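Local coordinates for protein Rio2 kinase (Chaetomium thermophilum, PDB 4GYI) that probably phosphorylates protein serine and threonine residues as an atypical RIO-type kinase, binds ADP and magnesium, and acts in maturation of the pre-40S ribosomal subunit, at residues E15-G26 with L37-R45; K28-P36 with M67-R76. All coordinates share one frame; numbering follows the deposited sequence.

In the fold
Both contacts lie in the N-terminal Rio2 domain, a winged-helix member of the helix-turn-helix clan, and away from the ADP and magnesium site of the kinase domain. Their centres are about 14 Å apart. Along the chain their segments alternate: helix 14-26, then strand 33-34, which runs into helix 35-42, then the hairpin of strands 64-68 and 75-77. Contact 1 packs the first two helices together. Contact 2 sets the short strand 33-34 beside the hairpin. Helix 35-42 serves both. Val33 joins them directly: its CG1 packs on Ile38 CD1 and its CG2 on the end of helix 14-26. Helices and wing thus form one continuous unit.

Contact 1: residues E15-G26 with L37-R45; sequences EDWRVLTAVEMG and LIEKIARLR
Helix 15-26 and helix 37-42 cross at 113° with their axes 8.5 Å apart at closest approach, and Ala22 lies nearest Ala42, CA to CA 5.2 Å. Small residues allow this closeness. Ala22 CB meets Ala42 CB at 3.8 Å and also touches Ile41 CG2. Toward the end of helix 15-26, the bare backbone of Gly26 lets Ile41 CD1 come within 3.5 Å of its CA. On the buried flank Ile38 reaches across with two branches. Its CG2 packs on Val19 CG1, and its CD1 reaches Val23 CG2 at 3.5 Å. Val19 also touches Ser54 and Leu58, so helix 51-60 packs against it as well.

The other end of the contact is polar. With CG anti to the backbone N (chi1 -166°) and the chain extended from CG to NE, Arg18 reaches Ala42 O and crosses Leu44 at about a right angle. NE donates to Ala42 O at 3.2 Å, with a bent N-H...O angle of 141°. The oxygen lies in the guanidinium plane, but NE stands above the carbonyl plane. Leu44 CD1 sits over one guanidinium face, 3.7 Å from Arg18 CZ. Glu15 OE1 forms a long salt bridge with Arg18 NE within the same helix. The chemistry is therefore divided: close apolar packing joins the helices, while Arg18 gives one bent bond to the Ala42 carbonyl and carries Leu44 over one face of its guanidinium.

Contact 2: residues K28-P36 with M67-R76; sequences KNHEIVPTP and MKEAKYDGYR
Val33 and Tyr75 form an antiparallel hydrogen-bonded pair. Val33 N donates to Tyr75 O at 2.9 Å, and Tyr75 N returns a bond to Val33 O at 3.0 Å. Both bonds are nearly straight. The next pair, Pro34 with Gly74, is non-hydrogen-bonded and very close, CA to CA 3.9 Å. The absence of a side chain on Gly74 goes with this close approach. Gly74 CA also makes a CA-H...O contact to Val33 O.

Ile32 can be followed outward from CB, where it splits into two branches. CG2, anti to the backbone N, turns to the hairpin backbone and lies 3.7 Å from Gly74 N, with Tyr72 CB further off. CG1 takes the other direction and meets Met67 CB at 3.7 Å; the two side chains cross at about a right angle. At the tip, CD1 rests against Met67 CB, Tyr72 O and, more loosely, Glu69 CB. Cutting Ile32 back to an alanine is likely to leave Met67 CB without its apolar partner and open a gap between segment 28-36 and the hairpin, beside Met67 and Tyr72.

Glu31 and Arg76 run side by side, pointing the same way, yet their charged atoms do not meet. Glu31 OE1 instead accepts from Ser148 and Gly150 N. Past Pro34, Thr35 OG1 comes to the edge of the Tyr75 ring, 3.7 Å from CE2. Tyr75 also touches Ile55 of helix 51-60. A short strand between the first two helices, paired with the second arm of a beta-hairpin wing, is typical of the winged-helix fold.

Contact 1: residues E15-G26 with L37-R45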
# COMPACT_ATOMS: atom_id res chain seq x y z
N GLU A 15 -11.45 27.22 -1.77
CA GLU A 15 -10.17 27.72 -1.26
C GLU A 15 -9.75 27.12 0.09
O GLU A 15 -8.69 27.45 0.61
CB GLU A 15 -10.07 29.25 -1.28
CG GLU A 15 -9.28 29.78 -2.49
CD GLU A 15 -8.23 30.84 -2.13
OE1 GLU A 15 -7.45 31.25 -3.02
OE2 GLU A 15 -8.18 31.26 -0.95
N ASP A 16 -10.55 26.24 0.67
CA ASP A 16 -10.03 25.44 1.78
C ASP A 16 -9.10 24.40 1.19
O ASP A 16 -8.01 24.14 1.72
CB ASP A 16 -11.14 24.77 2.58
CG ASP A 16 -11.87 25.74 3.48
OD1 ASP A 16 -11.30 26.81 3.77
OD2 ASP A 16 -13.00 25.43 3.88
N TRP A 17 -9.53 23.83 0.07
CA TRP A 17 -8.70 22.89 -0.67
C TRP A 17 -7.42 23.53 -1.22
O TRP A 17 -6.34 22.95 -1.14
CB TRP A 17 -9.52 22.24 -1.78
CG TRP A 17 -10.51 21.27 -1.23
CD1 TRP A 17 -11.86 21.42 -1.16
CD2 TRP A 17 -10.22 20.02 -0.59
NE1 TRP A 17 -12.44 20.33 -0.56
CE2 TRP A 17 -11.45 19.45 -0.20
CE3 TRP A 17 -9.03 19.32 -0.34
CZ2 TRP A 17 -11.52 18.21 0.43
CZ3 TRP A 17 -9.11 18.08 0.29
CH2 TRP A 17 -10.35 17.54 0.67
N ARG A 18 -7.54 24.74 -1.75
CA ARG A 18 -6.42 25.45 -2.34
C ARG A 18 -5.33 25.76 -1.31
O ARG A 18 -4.14 25.66 -1.60
CB ARG A 18 -6.93 26.73 -3.00
CG ARG A 18 -5.93 27.40 -3.92
CD ARG A 18 -6.52 28.63 -4.61
NE ARG A 18 -5.62 29.12 -5.65
CZ ARG A 18 -5.65 28.69 -6.91
NH1 ARG A 18 -6.55 27.79 -7.27
NH2 ARG A 18 -4.79 29.17 -7.80
N VAL A 19 -5.74 26.14 -0.11
CA VAL A 19 -4.82 26.42 0.99
C VAL A 19 -4.19 25.12 1.52
O VAL A 19 -2.98 25.07 1.76
CB VAL A 19 -5.52 27.20 2.12
CG1 VAL A 19 -4.62 27.35 3.33
CG2 VAL A 19 -5.94 28.56 1.63
N LEU A 20 -5.01 24.09 1.69
CA LEU A 20 -4.50 22.78 2.06
C LEU A 20 -3.45 22.33 1.05
O LEU A 20 -2.36 21.90 1.42
CB LEU A 20 -5.64 21.75 2.16
CG LEU A 20 -5.24 20.41 2.78
CD1 LEU A 20 -4.63 20.65 4.16
CD2 LEU A 20 -6.45 19.41 2.86
N THR A 21 -3.77 22.44 -0.24
CA THR A 21 -2.84 22.06 -1.30
C THR A 21 -1.56 22.90 -1.25
O THR A 21 -0.46 22.40 -1.49
CB THR A 21 -3.49 22.23 -2.68
OG1 THR A 21 -4.67 21.40 -2.76
CG2 THR A 21 -2.52 21.84 -3.79
N ALA A 22 -1.73 24.18 -0.94
CA ALA A 22 -0.60 25.11 -0.81
C ALA A 22 0.34 24.72 0.32
O ALA A 22 1.56 24.90 0.21
CB ALA A 22 -1.10 26.55 -0.62
N VAL A 23 -0.21 24.22 1.42
CA VAL A 23 0.63 23.77 2.52
C VAL A 23 1.41 22.53 2.08
O VAL A 23 2.61 22.39 2.36
CB VAL A 23 -0.19 23.45 3.77
CG1 VAL A 23 0.69 22.81 4.83
CG2 VAL A 23 -0.85 24.71 4.30
N GLU A 24 0.73 21.65 1.35
CA GLU A 24 1.40 20.49 0.81
C GLU A 24 2.58 20.89 -0.09
O GLU A 24 3.67 20.35 0.06
CB GLU A 24 0.42 19.60 0.03
CG GLU A 24 1.09 18.34 -0.50
CD GLU A 24 0.23 17.57 -1.49
OE1 GLU A 24 -0.59 18.20 -2.17
OE2 GLU A 24 0.39 16.34 -1.57
N MET A 25 2.36 21.82 -1.01
CA MET A 25 3.41 22.18 -1.96
C MET A 25 4.58 22.87 -1.29
O MET A 25 5.73 22.67 -1.66
CB MET A 25 2.87 23.06 -3.07
CG MET A 25 2.14 22.31 -4.14
SD MET A 25 1.16 23.46 -5.13
CE MET A 25 0.43 22.34 -6.33
N GLY A 26 4.27 23.70 -0.29
CA GLY A 26 5.29 24.43 0.44
C GLY A 26 6.09 23.59 1.40
O GLY A 26 7.14 24.01 1.87
N LEU A 37 4.26 32.20 3.35
CA LEU A 37 4.53 31.31 2.22
C LEU A 37 3.27 30.52 1.80
O LEU A 37 3.12 30.17 0.62
CB LEU A 37 5.69 30.37 2.52
CG LEU A 37 5.99 29.32 1.45
CD1 LEU A 37 6.27 29.98 0.11
CD2 LEU A 37 7.16 28.44 1.87
N ILE A 38 2.39 30.23 2.74
CA ILE A 38 1.11 29.61 2.40
C ILE A 38 0.36 30.60 1.53
O ILE A 38 -0.17 30.25 0.47
CB ILE A 38 0.21 29.36 3.63
CG1 ILE A 38 1.02 28.89 4.84
CG2 ILE A 38 -0.96 28.42 3.27
CD1 ILE A 38 1.35 27.44 4.84
N GLU A 39 0.33 31.85 1.99
CA GLU A 39 -0.37 32.93 1.30
C GLU A 39 0.12 33.06 -0.14
O GLU A 39 -0.69 33.11 -1.07
CB GLU A 39 -0.21 34.26 2.03
CG GLU A 39 -0.84 34.32 3.42
CD GLU A 39 -0.62 35.66 4.11
OE1 GLU A 39 -0.13 35.67 5.27
OE2 GLU A 39 -0.93 36.71 3.51
N LYS A 40 1.43 33.08 -0.32
CA LYS A 40 2.00 33.25 -1.66
C LYS A 40 1.64 32.08 -2.57
O LYS A 40 1.12 32.28 -3.66
CB LYS A 40 3.52 33.43 -1.59
CG LYS A 40 4.22 33.14 -2.90
CD LYS A 40 5.57 33.85 -2.99
CE LYS A 40 6.35 33.38 -4.21
NZ LYS A 40 5.46 33.20 -5.40
N ILE A 41 1.91 30.86 -2.12
CA ILE A 41 1.59 29.67 -2.90
C ILE A 41 0.08 29.59 -3.18
O ILE A 41 -0.32 29.26 -4.30
CB ILE A 41 2.05 28.39 -2.18
CG1 ILE A 41 3.56 28.42 -1.98
CG2 ILE A 41 1.65 27.15 -2.97
CD1 ILE A 41 4.07 27.27 -1.16
N ALA A 42 -0.74 29.90 -2.18
CA ALA A 42 -2.20 29.83 -2.33
C ALA A 42 -2.81 30.91 -3.23
O ALA A 42 -4.02 30.86 -3.52
CB ALA A 42 -2.88 29.86 -0.96
N ARG A 43 -2.00 31.87 -3.66
CA ARG A 43 -2.51 33.00 -4.45
C ARG A 43 -3.23 32.54 -5.72
O ARG A 43 -2.63 31.97 -6.64
CB ARG A 43 -1.40 34.03 -4.75
CG ARG A 43 -1.52 35.30 -3.89
CD ARG A 43 -0.20 36.05 -3.73
NE ARG A 43 0.43 36.35 -5.01
CZ ARG A 43 1.74 36.49 -5.18
NH1 ARG A 43 2.57 36.35 -4.15
NH2 ARG A 43 2.24 36.77 -6.39
N LEU A 44 -4.54 32.76 -5.73
CA LEU A 44 -5.43 32.34 -6.81
C LEU A 44 -5.06 33.02 -8.12
O LEU A 44 -4.57 32.37 -9.05
CB LEU A 44 -6.88 32.63 -6.42
CG LEU A 44 -8.01 32.52 -7.46
CD1 LEU A 44 -8.24 31.08 -7.86
CD2 LEU A 44 -9.30 33.14 -6.92
N ARG A 45 -5.29 34.33 -8.18
CA ARG A 45 -5.00 35.14 -9.37
C ARG A 45 -3.67 35.96 -9.37
O ARG A 45 -3.00 36.00 -10.41
CB ARG A 45 -6.19 36.04 -9.71
CG ARG A 45 -6.01 36.90 -10.96
CD ARG A 45 -5.84 36.07 -12.23
NE ARG A 45 -5.75 36.92 -13.42
CZ ARG A 45 -4.64 37.52 -13.82
NH1 ARG A 45 -3.51 37.39 -13.13
NH2 ARG A 45 -4.65 38.27 -14.92

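Contact 2: residues K28-P36 with M67-R76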
# COMPACT_ATOMS: atom_id res chain seq x y z
N LYS A 28 7.34 20.81 0.51
CA LYS A 28 8.26 20.10 -0.37
C LYS A 28 9.71 20.19 0.13
O LYS A 28 10.41 19.18 0.17
CB LYS A 28 8.14 20.67 -1.79
CG LYS A 28 9.36 20.47 -2.68
CD LYS A 28 9.77 21.78 -3.38
CE LYS A 28 8.56 22.54 -3.92
NZ LYS A 28 7.71 21.71 -4.82
N ASN A 29 10.15 21.39 0.51
CA ASN A 29 11.50 21.57 1.04
C ASN A 29 11.55 21.41 2.56
O ASN A 29 12.17 20.48 3.07
CB ASN A 29 12.09 22.91 0.61
N HIS A 30 10.90 22.32 3.28
CA HIS A 30 10.92 22.28 4.74
C HIS A 30 9.60 21.81 5.33
O HIS A 30 8.55 21.95 4.71
CB HIS A 30 11.32 23.64 5.31
CG HIS A 30 12.78 23.95 5.16
ND1 HIS A 30 13.61 23.24 4.31
CD2 HIS A 30 13.56 24.89 5.75
CE1 HIS A 30 14.83 23.74 4.38
NE2 HIS A 30 14.83 24.74 5.24
N GLU A 31 9.65 21.28 6.55
CA GLU A 31 8.47 20.72 7.21
C GLU A 31 7.46 21.76 7.72
O GLU A 31 6.25 21.55 7.66
CB GLU A 31 8.90 19.80 8.35
CG GLU A 31 7.75 19.34 9.23
CD GLU A 31 7.73 17.83 9.40
OE1 GLU A 31 8.50 17.15 8.69
OE2 GLU A 31 6.95 17.34 10.24
N ILE A 32 7.97 22.86 8.26
CA ILE A 32 7.11 23.96 8.67
C ILE A 32 7.03 24.93 7.52
O ILE A 32 8.05 25.32 6.95
CB ILE A 32 7.66 24.69 9.91
CG1 ILE A 32 7.72 23.74 11.11
CG2 ILE A 32 6.80 25.91 10.25
CD1 ILE A 32 8.57 24.28 12.25
N VAL A 33 5.81 25.31 7.16
CA VAL A 33 5.61 26.26 6.09
C VAL A 33 5.11 27.56 6.68
O VAL A 33 3.98 27.61 7.18
CB VAL A 33 4.59 25.75 5.06
CG1 VAL A 33 4.58 26.67 3.86
CG2 VAL A 33 4.94 24.36 4.63
N PRO A 34 5.95 28.61 6.65
CA PRO A 34 5.57 29.90 7.22
C PRO A 34 4.27 30.44 6.63
O PRO A 34 4.01 30.29 5.43
CB PRO A 34 6.75 30.82 6.89
CG PRO A 34 7.67 30.02 6.01
CD PRO A 34 7.36 28.58 6.24
N THR A 35 3.46 31.06 7.49
CA THR A 35 2.20 31.67 7.09
C THR A 35 2.25 32.49 5.79
O THR A 35 1.40 32.31 4.92
CB THR A 35 1.60 32.51 8.25
OG1 THR A 35 1.50 31.70 9.43
CG2 THR A 35 0.22 33.03 7.87
N PRO A 36 3.24 33.40 5.65
CA PRO A 36 3.25 34.17 4.40
C PRO A 36 3.64 33.35 3.16
O PRO A 36 3.38 33.79 2.04
CB PRO A 36 4.29 35.27 4.67
CG PRO A 36 4.39 35.35 6.16
CD PRO A 36 4.22 33.93 6.61
N MET A 67 2.93 25.34 14.02
CA MET A 67 4.24 25.11 14.62
C MET A 67 4.97 26.43 14.87
O MET A 67 5.26 27.17 13.93
CB MET A 67 5.09 24.22 13.71
CG MET A 67 4.49 22.87 13.38
SD MET A 67 5.14 21.54 14.40
CE MET A 67 3.97 21.55 15.76
N LYS A 68 5.26 26.72 16.13
CA LYS A 68 6.10 27.87 16.47
C LYS A 68 7.50 27.37 16.76
O LYS A 68 7.70 26.45 17.55
CB LYS A 68 5.55 28.63 17.68
N GLU A 69 8.48 27.97 16.08
CA GLU A 69 9.88 27.62 16.27
C GLU A 69 10.70 28.90 16.35
O GLU A 69 10.16 30.00 16.20
CB GLU A 69 10.37 26.73 15.12
CG GLU A 69 11.45 25.71 15.50
CD GLU A 69 12.86 26.28 15.40
OE1 GLU A 69 13.06 27.24 14.63
OE2 GLU A 69 13.76 25.78 16.11
N ALA A 70 12.00 28.76 16.60
CA ALA A 70 12.93 29.88 16.73
C ALA A 70 12.70 30.97 15.68
O ALA A 70 12.55 32.15 16.02
CB ALA A 70 14.37 29.37 16.68
N LYS A 71 12.68 30.58 14.41
CA LYS A 71 12.45 31.54 13.34
C LYS A 71 11.25 31.12 12.50
O LYS A 71 10.54 31.95 11.94
CB LYS A 71 13.70 31.68 12.45
CG LYS A 71 15.05 31.89 13.18
CD LYS A 71 15.84 30.58 13.26
CE LYS A 71 17.28 30.79 13.69
NZ LYS A 71 18.06 31.57 12.69
N TYR A 72 11.02 29.81 12.43
CA TYR A 72 10.00 29.26 11.56
C TYR A 72 8.67 29.13 12.28
O TYR A 72 8.46 28.22 13.08
CB TYR A 72 10.47 27.91 10.98
CG TYR A 72 11.84 28.01 10.33
CD1 TYR A 72 13.00 27.95 11.09
CD2 TYR A 72 11.98 28.18 8.95
CE1 TYR A 72 14.26 28.06 10.51
CE2 TYR A 72 13.23 28.28 8.36
CZ TYR A 72 14.37 28.22 9.15
OH TYR A 72 15.62 28.32 8.58
N ASP A 73 7.78 30.08 12.01
CA ASP A 73 6.46 30.11 12.61
C ASP A 73 5.41 29.96 11.51
O ASP A 73 5.16 30.89 10.73
CB ASP A 73 6.25 31.43 13.36
CG ASP A 73 5.08 31.38 14.33
OD1 ASP A 73 4.72 30.27 14.78
OD2 ASP A 73 4.53 32.46 14.65
N GLY A 74 4.81 28.77 11.43
CA GLY A 74 3.86 28.48 10.38
C GLY A 74 3.04 27.24 10.68
O GLY A 74 2.71 26.96 11.83
N TYR A 75 2.71 26.49 9.64
CA TYR A 75 1.91 25.29 9.81
C TYR A 75 2.52 24.11 9.08
O TYR A 75 3.26 24.27 8.10
CB TYR A 75 0.48 25.53 9.30
CG TYR A 75 -0.26 26.62 10.03
CD1 TYR A 75 -1.18 26.31 11.03
CD2 TYR A 75 -0.05 27.96 9.73
CE1 TYR A 75 -1.86 27.29 11.70
CE2 TYR A 75 -0.73 28.95 10.40
CZ TYR A 75 -1.63 28.61 11.39
OH TYR A 75 -2.31 29.60 12.05
N ARG A 76 2.23 22.91 9.55
CA ARG A 76 2.59 21.72 8.80
C ARG A 76 1.34 20.95 8.44
O ARG A 76 0.32 21.05 9.12
CB ARG A 76 3.53 20.82 9.60
CG ARG A 76 2.90 20.27 10.86
CD ARG A 76 3.83 19.28 11.56
NE ARG A 76 3.22 18.75 12.77
CZ ARG A 76 2.37 17.73 12.79
NH1 ARG A 76 2.03 17.13 11.66
NH2 ARG A 76 1.85 17.33 13.94